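Local atomic coordinates of sulfur oxidation protein SOXB (Thermus thermophilus, PDB entry 2WDD), a protein that hydrolyses the sulfur-sulfur bond of cysteine S-thiosulfonate in the Sox sulfur-oxidation pathway, with a pair of manganese ions bound at its active site. Residues A29-F34 / L126-G131; A109-Q114 / K310-V315; Y210-V215 / A257-S262; I282-T287 / T300-G305. One frame throughout, in Å; residues are numbered along the deposited sequence.

In the fold
The four contacts lie in the metallophosphatase-like part of the chain, where two mixed beta sheets pack face to face. Contacts 1 and 2 belong to the first sheet, whose neighbouring strands 29-34 and 311-320 are joined by Leu31 N to Val315 O (2.8 Å); helix 104-120 covers its outer face. Contacts 3 and 4 share the second sheet, linked by Leu260 O and Leu283 N (2.9 Å). Between the sheets, Leu261 of contact 3 meets Tyr33 and Leu128 of contact 1, the centres of contacts 1 and 3 being about 11 Å apart, while Tyr33 OH probably hydrogen-bonds Ser284 O of contact 4 at 3.2 Å. Contact 4 supplies a manganese ligand, His286.

Contact 1: residues A29-F34 / L126-G131; sequences ATLLYF and LVLDGG
Phe34 holds CG between its backbone N and carbonyl carbon (chi1 65°), and Asp129 turns CG anti to its own N; from adjoining strands the ring and the carboxylate thereby meet. The strands, 29-34 and 124-129, run parallel in a sheet of the metallophosphatase-like alpha/beta sandwich. Phe34 CE1 lies 3.7 Å from Asp129 CG, the two planes 31° apart, while CA of Asp129 sits over one ring face and Val127 CG1 comes to the ring edge, 4.2 Å from CE2. Asp129 OD1 closes an Asx turn, accepting from Gly131 N at 3.0 Å from above the carboxylate plane; OD2 accepts from Gln152 NE2 and pairs with Thr133 OG1. The turn leads into Asp132, a ligand of both manganese ions. An alanine in place of Asp129 would probably leave Gly131 N and Gln152 NE2 without this acceptor and open a gap beside Phe34 CE1. On the opposite face Leu31 and Leu126 lie side by side, CD2 to CB 4.1 Å. Among the backbone bonds, Leu32 N reaches Leu126 O at 2.8 Å, and at the strand end Gly130 N meets Phe34 O at 2.9 Å.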
# COMPACT_ATOMS: atom_id res chain seq x y z
N ALA A 29 25.08 7.08 -9.87
CA ALA A 29 23.67 7.27 -10.20
C ALA A 29 22.84 7.38 -8.94
O ALA A 29 23.17 6.77 -7.92
CB ALA A 29 23.17 6.11 -11.05
N THR A 30 21.76 8.13 -9.03
CA THR A 30 20.87 8.26 -7.89
C THR A 30 19.47 7.93 -8.34
O THR A 30 18.98 8.47 -9.33
CB THR A 30 20.90 9.66 -7.30
OG1 THR A 30 22.22 9.92 -6.79
CG2 THR A 30 19.88 9.78 -6.15
N LEU A 31 18.81 7.07 -7.57
CA LEU A 31 17.41 6.73 -7.83
C LEU A 31 16.57 7.40 -6.74
O LEU A 31 16.88 7.31 -5.55
CB LEU A 31 17.20 5.21 -7.81
CG LEU A 31 18.18 4.35 -8.63
CD1 LEU A 31 17.83 2.89 -8.51
CD2 LEU A 31 18.16 4.80 -10.10
N LEU A 32 15.55 8.14 -7.17
CA LEU A 32 14.62 8.81 -6.26
C LEU A 32 13.34 8.00 -6.43
O LEU A 32 12.70 8.05 -7.48
CB LEU A 32 14.43 10.27 -6.64
CG LEU A 32 15.76 11.04 -6.63
CD1 LEU A 32 15.60 12.48 -7.13
CD2 LEU A 32 16.40 11.02 -5.22
N TYR A 33 13.05 7.19 -5.43
CA TYR A 33 11.99 6.20 -5.51
C TYR A 33 10.87 6.39 -4.49
O TYR A 33 11.12 6.59 -3.31
CB TYR A 33 12.65 4.83 -5.29
CG TYR A 33 11.71 3.68 -5.03
CD1 TYR A 33 10.71 3.35 -5.94
CD2 TYR A 33 11.89 2.84 -3.92
CE1 TYR A 33 9.87 2.27 -5.72
CE2 TYR A 33 11.05 1.76 -3.69
CZ TYR A 33 10.05 1.48 -4.60
OH TYR A 33 9.20 0.42 -4.38
N PHE A 34 9.64 6.31 -4.97
CA PHE A 34 8.48 6.32 -4.08
C PHE A 34 7.50 5.32 -4.68
O PHE A 34 7.59 4.97 -5.85
CB PHE A 34 7.85 7.70 -3.95
CG PHE A 34 7.25 8.23 -5.22
CD1 PHE A 34 5.89 8.09 -5.47
CD2 PHE A 34 8.05 8.84 -6.17
CE1 PHE A 34 5.34 8.57 -6.66
CE2 PHE A 34 7.51 9.30 -7.37
CZ PHE A 34 6.14 9.19 -7.60
N LEU A 126 17.28 9.41 -11.53
CA LEU A 126 16.08 8.86 -12.14
C LEU A 126 14.99 8.86 -11.09
O LEU A 126 15.26 8.56 -9.92
CB LEU A 126 16.32 7.42 -12.60
CG LEU A 126 17.25 7.22 -13.81
CD1 LEU A 126 17.49 5.73 -14.04
CD2 LEU A 126 16.65 7.89 -15.06
N VAL A 127 13.79 9.25 -11.50
CA VAL A 127 12.63 9.28 -10.62
C VAL A 127 11.80 8.06 -10.96
O VAL A 127 11.30 7.91 -12.09
CB VAL A 127 11.83 10.59 -10.80
CG1 VAL A 127 10.59 10.57 -9.90
CG2 VAL A 127 12.71 11.80 -10.46
N LEU A 128 11.66 7.16 -9.99
CA LEU A 128 10.99 5.89 -10.23
C LEU A 128 9.80 5.75 -9.31
O LEU A 128 9.92 5.95 -8.10
CB LEU A 128 11.95 4.74 -9.97
CG LEU A 128 13.22 4.82 -10.83
CD1 LEU A 128 14.16 3.69 -10.46
CD2 LEU A 128 12.86 4.77 -12.31
N ASP A 129 8.66 5.42 -9.91
CA ASP A 129 7.39 5.27 -9.19
C ASP A 129 6.99 3.79 -9.18
O ASP A 129 6.86 3.16 -10.23
CB ASP A 129 6.35 6.10 -9.91
CG ASP A 129 4.98 6.02 -9.27
OD1 ASP A 129 4.80 5.23 -8.32
OD2 ASP A 129 4.11 6.80 -9.70
N GLY A 130 6.83 3.22 -7.99
CA GLY A 130 6.53 1.81 -7.85
C GLY A 130 5.09 1.37 -8.08
O GLY A 130 4.80 0.18 -7.92
N GLY A 131 4.20 2.27 -8.48
CA GLY A 131 2.83 1.88 -8.77
C GLY A 131 1.87 2.06 -7.61
O GLY A 131 2.27 2.46 -6.51

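Contact 2: residues A109-Q114 / K310-V315; sequences ALIRDQ and KALMRV
Helix-on-sheet packing of an alpha/beta sandwich brings Leu110, Ile111 and Gln114 of helix 104-120 onto Leu312 and Arg314 of strand 311-320. Helix and strand run in nearly the same direction, 19° apart, with their axes 9.7 Å from each other. Leu312 is the apolar centre. Its CG stands anti to the backbone N (chi1 178°), and the two methyls beyond it fit against the helix. Leu312 CD1 touches Ile111 CG1 at 3.7 Å, and CD2 packs against that same Ile111 CG1. Leu312 CB meets Leu110 CD2 at 3.8 Å. The Ile111 and Leu312 side chains cross at about a right angle.

One turn further along the helix the contact becomes polar. Arg314, extended from CG to NE, gives NH1 to Gln114 OE1 at 2.9 Å; the oxygen lies in the guanidinium plane, at its edge, but the donor is tilted 33° from the amide carbonyl plane. The other end of the amide, Gln114 NE2, donates to Asp113 OD2 at 2.9 Å and to Tyr21 O, while Arg314 NE forms a salt bridge with Asp316. A leucine in place of Gln114 would probably leave Arg314 NH1 without this acceptor and Tyr21 O without this donor. With both ends engaged, the amide is fixed in its flip, and a buried arginine is held by a neutral oxygen on the helix side and a carboxylate on the strand side.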
# COMPACT_ATOMS: atom_id res chain seq x y z
N ALA A 109 8.46 18.96 -4.15
CA ALA A 109 9.51 19.85 -3.67
C ALA A 109 10.75 19.05 -3.28
O ALA A 109 11.88 19.42 -3.63
CB ALA A 109 9.01 20.67 -2.48
N LEU A 110 10.54 17.94 -2.58
CA LEU A 110 11.64 17.09 -2.16
C LEU A 110 12.35 16.42 -3.34
O LEU A 110 13.57 16.42 -3.42
CB LEU A 110 11.14 16.04 -1.16
CG LEU A 110 12.21 15.10 -0.59
CD1 LEU A 110 13.37 15.91 0.00
CD2 LEU A 110 11.59 14.19 0.45
N ILE A 111 11.58 15.84 -4.26
CA ILE A 111 12.18 15.20 -5.42
C ILE A 111 13.02 16.22 -6.19
O ILE A 111 14.13 15.92 -6.61
CB ILE A 111 11.09 14.58 -6.34
CG1 ILE A 111 10.44 13.38 -5.65
CG2 ILE A 111 11.66 14.19 -7.70
CD1 ILE A 111 9.17 12.88 -6.33
N ARG A 112 12.47 17.41 -6.39
CA ARG A 112 13.18 18.44 -7.14
C ARG A 112 14.45 18.87 -6.41
O ARG A 112 15.49 19.07 -7.03
CB ARG A 112 12.27 19.64 -7.39
CG ARG A 112 11.27 19.39 -8.49
CD ARG A 112 10.34 20.55 -8.67
NE ARG A 112 9.36 20.27 -9.71
CZ ARG A 112 8.25 20.98 -9.90
NH1 ARG A 112 7.99 22.01 -9.12
NH2 ARG A 112 7.41 20.64 -10.86
N ASP A 113 14.36 19.01 -5.10
CA ASP A 113 15.51 19.40 -4.29
C ASP A 113 16.63 18.40 -4.50
O ASP A 113 17.76 18.76 -4.84
CB ASP A 113 15.12 19.45 -2.81
CG ASP A 113 16.30 19.75 -1.90
OD1 ASP A 113 16.67 20.94 -1.79
OD2 ASP A 113 16.80 18.82 -1.25
N GLN A 114 16.31 17.12 -4.34
CA GLN A 114 17.30 16.07 -4.47
C GLN A 114 17.86 15.93 -5.88
O GLN A 114 19.07 15.74 -6.06
CB GLN A 114 16.74 14.75 -3.95
CG GLN A 114 16.37 14.84 -2.48
CD GLN A 114 17.59 14.99 -1.59
OE1 GLN A 114 18.47 14.13 -1.61
NE2 GLN A 114 17.63 16.05 -0.79
N LYS A 310 4.61 9.25 2.10
CA LYS A 310 5.32 9.57 3.33
C LYS A 310 6.82 9.71 3.23
O LYS A 310 7.43 10.43 4.03
CB LYS A 310 4.90 8.66 4.48
CG LYS A 310 5.43 7.25 4.45
CD LYS A 310 4.70 6.37 5.49
CE LYS A 310 5.04 6.77 6.93
NZ LYS A 310 4.47 5.81 7.96
N ALA A 311 7.43 9.03 2.26
CA ALA A 311 8.88 9.05 2.13
C ALA A 311 9.34 9.01 0.69
O ALA A 311 8.70 8.41 -0.17
CB ALA A 311 9.47 7.87 2.89
N LEU A 312 10.52 9.59 0.46
CA LEU A 312 11.17 9.49 -0.83
C LEU A 312 12.45 8.73 -0.50
O LEU A 312 13.20 9.12 0.40
CB LEU A 312 11.54 10.87 -1.37
CG LEU A 312 12.27 10.77 -2.71
CD1 LEU A 312 11.31 10.31 -3.82
CD2 LEU A 312 12.91 12.12 -3.08
N MET A 313 12.64 7.59 -1.15
CA MET A 313 13.83 6.79 -0.90
C MET A 313 14.91 7.22 -1.86
O MET A 313 14.73 7.14 -3.08
CB MET A 313 13.55 5.30 -1.07
CG MET A 313 13.23 4.60 0.24
SD MET A 313 11.90 5.36 1.18
CE MET A 313 10.50 5.08 0.03
N ARG A 314 16.04 7.70 -1.33
CA ARG A 314 17.14 8.10 -2.18
C ARG A 314 18.17 6.98 -2.16
O ARG A 314 18.68 6.62 -1.09
CB ARG A 314 17.77 9.41 -1.73
CG ARG A 314 19.02 9.76 -2.56
CD ARG A 314 19.56 11.16 -2.29
NE ARG A 314 20.90 11.27 -2.88
CZ ARG A 314 21.62 12.39 -2.93
NH1 ARG A 314 21.13 13.52 -2.44
NH2 ARG A 314 22.83 12.36 -3.46
N VAL A 315 18.41 6.39 -3.32
CA VAL A 315 19.35 5.28 -3.42
C VAL A 315 20.49 5.67 -4.36
O VAL A 315 20.29 5.77 -5.57
CB VAL A 315 18.67 4.00 -3.91
CG1 VAL A 315 19.65 2.82 -3.86
CG2 VAL A 315 17.42 3.70 -3.07

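Contact 3: residues Y210-V215 / A257-S262; sequences YALAVV and AVVLLS
Backbone hydrogen bonds between Ala213, Val215 and the facing strand carry most of this pairing. Strands 210-217 and 257-262 run parallel, joined by a beta-alpha-beta connection that includes helix 240-252. Ala213 N donates to Ala257 O and Ala213 O accepts from Val259 N; two residues on, Val215 N reaches Val259 O at 2.8 Å and Val215 O takes Leu261 N at 2.7 Å. At the opening end the bond from Ala257 N to Ala211 O is weak, 3.4 Å long. CA-H...O contacts supplement these, among them Leu260 CA to Val215 O at 3.4 Å.

The apolar contacts divide between the two faces. On the face of Ala213 and Val215, the branches of Val215 part: CG1, anti to the backbone N (chi1 180°), meets Leu260 CD1 at 3.8 Å, and CG2 meets Val258 CG1 at 3.7 Å. Both neighbours are crossed obliquely. On the face of Leu212 and Val214, Leu212 CD1 closes on Ala257 CB at 3.5 Å, and Val214 CG1 lies 4.1 Å from Leu261 CB. This second face looks toward the other sheet, where Leu212 touches Leu31 and Leu261 touches Tyr33.

The side chains that meet across the strands are all hydrocarbon, leaving directional bonding here to the main chain. Apolar contacts thus line both faces of a buried strand pair, whose second strand runs on to His263, a manganese ligand.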
# COMPACT_ATOMS: atom_id res chain seq x y z
N TYR A 210 28.84 3.73 -17.40
CA TYR A 210 28.12 2.47 -17.18
C TYR A 210 26.73 2.54 -17.79
O TYR A 210 26.28 3.60 -18.21
CB TYR A 210 27.97 2.18 -15.69
CG TYR A 210 29.22 2.40 -14.88
CD1 TYR A 210 30.12 1.36 -14.67
CD2 TYR A 210 29.49 3.63 -14.29
CE1 TYR A 210 31.26 1.54 -13.92
CE2 TYR A 210 30.64 3.83 -13.55
CZ TYR A 210 31.52 2.78 -13.36
OH TYR A 210 32.66 2.97 -12.61
N ALA A 211 26.04 1.41 -17.78
CA ALA A 211 24.67 1.35 -18.27
C ALA A 211 23.86 0.63 -17.19
O ALA A 211 24.23 -0.46 -16.73
CB ALA A 211 24.61 0.60 -19.59
N LEU A 212 22.75 1.24 -16.80
CA LEU A 212 21.89 0.69 -15.75
C LEU A 212 20.53 0.36 -16.35
O LEU A 212 19.87 1.23 -16.90
CB LEU A 212 21.69 1.74 -14.65
CG LEU A 212 20.80 1.39 -13.46
CD1 LEU A 212 21.45 0.31 -12.62
CD2 LEU A 212 20.57 2.64 -12.61
N ALA A 213 20.10 -0.88 -16.18
CA ALA A 213 18.78 -1.30 -16.66
C ALA A 213 17.76 -1.21 -15.52
O ALA A 213 18.03 -1.67 -14.41
CB ALA A 213 18.82 -2.74 -17.16
N VAL A 214 16.58 -0.67 -15.83
CA VAL A 214 15.46 -0.65 -14.89
C VAL A 214 14.45 -1.62 -15.52
O VAL A 214 13.96 -1.38 -16.63
CB VAL A 214 14.82 0.74 -14.76
CG1 VAL A 214 13.58 0.70 -13.83
CG2 VAL A 214 15.82 1.75 -14.21
N VAL A 215 14.20 -2.74 -14.85
CA VAL A 215 13.25 -3.75 -15.30
C VAL A 215 11.99 -3.53 -14.48
O VAL A 215 12.08 -3.26 -13.28
CB VAL A 215 13.79 -5.18 -15.07
CG1 VAL A 215 12.79 -6.24 -15.55
CG2 VAL A 215 15.16 -5.35 -15.73
N ALA A 257 24.48 -3.02 -14.54
CA ALA A 257 23.70 -3.27 -13.33
C ALA A 257 22.23 -3.36 -13.67
O ALA A 257 21.78 -2.75 -14.63
CB ALA A 257 23.94 -2.17 -12.31
N VAL A 258 21.48 -4.11 -12.87
CA VAL A 258 20.06 -4.30 -13.12
C VAL A 258 19.24 -4.01 -11.87
O VAL A 258 19.48 -4.57 -10.81
CB VAL A 258 19.79 -5.73 -13.63
CG1 VAL A 258 18.28 -6.00 -13.76
CG2 VAL A 258 20.49 -5.96 -14.98
N VAL A 259 18.27 -3.12 -12.02
CA VAL A 259 17.37 -2.74 -10.93
C VAL A 259 15.97 -3.21 -11.31
O VAL A 259 15.50 -2.90 -12.41
CB VAL A 259 17.35 -1.21 -10.74
CG1 VAL A 259 16.38 -0.81 -9.60
CG2 VAL A 259 18.76 -0.67 -10.49
N LEU A 260 15.30 -3.93 -10.41
CA LEU A 260 13.92 -4.35 -10.67
C LEU A 260 12.99 -3.40 -9.91
O LEU A 260 13.05 -3.34 -8.70
CB LEU A 260 13.67 -5.79 -10.19
CG LEU A 260 12.23 -6.29 -10.36
CD1 LEU A 260 11.91 -6.46 -11.85
CD2 LEU A 260 12.01 -7.59 -9.62
N LEU A 261 12.17 -2.64 -10.64
CA LEU A 261 11.17 -1.73 -10.07
C LEU A 261 9.94 -2.63 -9.97
O LEU A 261 9.32 -2.97 -10.98
CB LEU A 261 10.88 -0.58 -11.04
CG LEU A 261 9.85 0.48 -10.64
CD1 LEU A 261 10.21 1.13 -9.31
CD2 LEU A 261 9.76 1.52 -11.74
N SER A 262 9.68 -3.11 -8.76
CA SER A 262 8.69 -4.16 -8.54
C SER A 262 7.41 -3.79 -7.81
O SER A 262 7.42 -3.00 -6.85
CB SER A 262 9.36 -5.25 -7.70
OG SER A 262 8.54 -6.39 -7.56

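Contact 4: residues I282-T287 / T300-G305; sequences ILSGHT and TWIVAG. With MN (manganese (II) ion), chain H.
The manganese-binding Gly-His-Thr-His loop of the metallophosphatase-like fold leaves the sheet here, just beyond the pairing of Ile282, Leu283 and Ser284 with Ile302, Val303 and Ala304. The two strands run parallel, their axes 4.6 Å apart at the closest. Ile282 N donates to Trp301 O, Val303 N returns to Ile282 O, and Ser284 N reaches Val303 O at 2.8 Å. The last bond, Gly305 N to Ser284 O at 2.9 Å, lies where the strands give way to loop. Leu283 and Val303 lie side by side on the face toward the other sheet, CD2 to CB 4.1 Å. On the opposite face Ile282 CG1 meets Thr300 CG2 at 3.8 Å.

Past the strand, His286 sets CG anti to its backbone N (chi1 -173°), and its ND1 binds manganese at 2.3 Å. Asp132, His163 and His263 complete the protein ligands. A water 2.1 Å from the manganese also donates to His286 O at 2.8 Å, while His286 N is held by Asp36, which binds the other manganese, and the imidazole stacks on Tyr219. One residue therefore serves the metal twice, directly through ND1 and through the carbonyl O, which accepts a hydrogen bond from the metal-bound water, an interaction likely to orient that water.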
# COMPACT_ATOMS: atom_id res chain seq x y z
N ILE A 282 16.40 -4.37 -5.93
CA ILE A 282 14.95 -4.44 -6.13
C ILE A 282 14.36 -3.28 -5.33
O ILE A 282 14.67 -3.13 -4.14
CB ILE A 282 14.30 -5.77 -5.65
CG1 ILE A 282 14.83 -6.95 -6.46
CG2 ILE A 282 12.76 -5.70 -5.82
CD1 ILE A 282 14.44 -8.31 -5.91
N LEU A 283 13.52 -2.48 -5.99
CA LEU A 283 12.77 -1.38 -5.38
C LEU A 283 11.39 -2.03 -5.21
O LEU A 283 10.67 -2.26 -6.19
CB LEU A 283 12.73 -0.17 -6.32
CG LEU A 283 14.14 0.41 -6.59
CD1 LEU A 283 14.10 1.57 -7.58
CD2 LEU A 283 14.84 0.82 -5.27
N SER A 284 11.08 -2.39 -3.96
CA SER A 284 9.88 -3.16 -3.63
C SER A 284 8.67 -2.36 -3.18
O SER A 284 8.65 -1.81 -2.08
CB SER A 284 10.20 -4.19 -2.52
OG SER A 284 11.14 -5.16 -2.92
N GLY A 285 7.64 -2.36 -4.02
CA GLY A 285 6.38 -1.71 -3.69
C GLY A 285 5.39 -2.75 -3.20
O GLY A 285 5.76 -3.85 -2.84
N HIS A 286 4.11 -2.37 -3.21
CA HIS A 286 3.00 -3.25 -2.84
C HIS A 286 2.75 -3.53 -1.37
O HIS A 286 1.62 -3.47 -0.89
CB HIS A 286 3.02 -4.57 -3.62
CG HIS A 286 1.79 -5.40 -3.37
ND1 HIS A 286 0.53 -4.96 -3.73
CD2 HIS A 286 1.62 -6.57 -2.71
CE1 HIS A 286 -0.37 -5.84 -3.32
NE2 HIS A 286 0.27 -6.83 -2.70
N THR A 287 3.80 -3.91 -0.65
CA THR A 287 3.63 -4.23 0.76
C THR A 287 3.71 -3.01 1.69
O THR A 287 3.44 -3.12 2.90
CB THR A 287 4.56 -5.38 1.19
OG1 THR A 287 5.85 -5.20 0.61
CG2 THR A 287 3.99 -6.73 0.74
N THR A 300 21.36 -9.74 -3.86
CA THR A 300 20.53 -8.59 -4.20
C THR A 300 20.27 -7.70 -2.99
O THR A 300 20.08 -8.20 -1.89
CB THR A 300 19.17 -9.10 -4.72
OG1 THR A 300 19.37 -9.97 -5.84
CG2 THR A 300 18.23 -7.95 -5.09
N TRP A 301 20.19 -6.40 -3.22
CA TRP A 301 19.77 -5.45 -2.18
C TRP A 301 18.30 -5.15 -2.45
O TRP A 301 17.91 -4.98 -3.60
CB TRP A 301 20.54 -4.13 -2.30
CG TRP A 301 21.97 -4.25 -1.88
CD1 TRP A 301 23.06 -4.20 -2.70
CD2 TRP A 301 22.46 -4.46 -0.56
NE1 TRP A 301 24.21 -4.36 -1.96
CE2 TRP A 301 23.87 -4.51 -0.64
CE3 TRP A 301 21.86 -4.60 0.69
CZ2 TRP A 301 24.68 -4.72 0.48
CZ3 TRP A 301 22.66 -4.79 1.81
CH2 TRP A 301 24.06 -4.85 1.69
N ILE A 302 17.51 -5.00 -1.39
CA ILE A 302 16.08 -4.69 -1.52
C ILE A 302 15.76 -3.43 -0.72
O ILE A 302 16.14 -3.31 0.45
CB ILE A 302 15.23 -5.87 -1.04
CG1 ILE A 302 15.51 -7.11 -1.91
CG2 ILE A 302 13.73 -5.52 -1.11
CD1 ILE A 302 14.77 -8.36 -1.46
N VAL A 303 15.09 -2.47 -1.37
CA VAL A 303 14.68 -1.23 -0.72
C VAL A 303 13.18 -1.07 -0.96
O VAL A 303 12.73 -1.09 -2.10
CB VAL A 303 15.45 -0.03 -1.29
CG1 VAL A 303 14.89 1.28 -0.76
CG2 VAL A 303 16.94 -0.18 -0.97
N ALA A 304 12.41 -0.90 0.12
CA ALA A 304 10.95 -0.76 0.02
C ALA A 304 10.52 0.66 -0.33
O ALA A 304 11.20 1.62 0.01
CB ALA A 304 10.29 -1.21 1.31
N GLY A 305 9.34 0.78 -0.94
CA GLY A 305 8.82 2.08 -1.37
C GLY A 305 7.87 2.85 -0.47
O GLY A 305 7.42 3.95 -0.83
MN MN H . -0.34 -2.99 -4.55
O HOH W 1 -0.34 -2.34 -2.54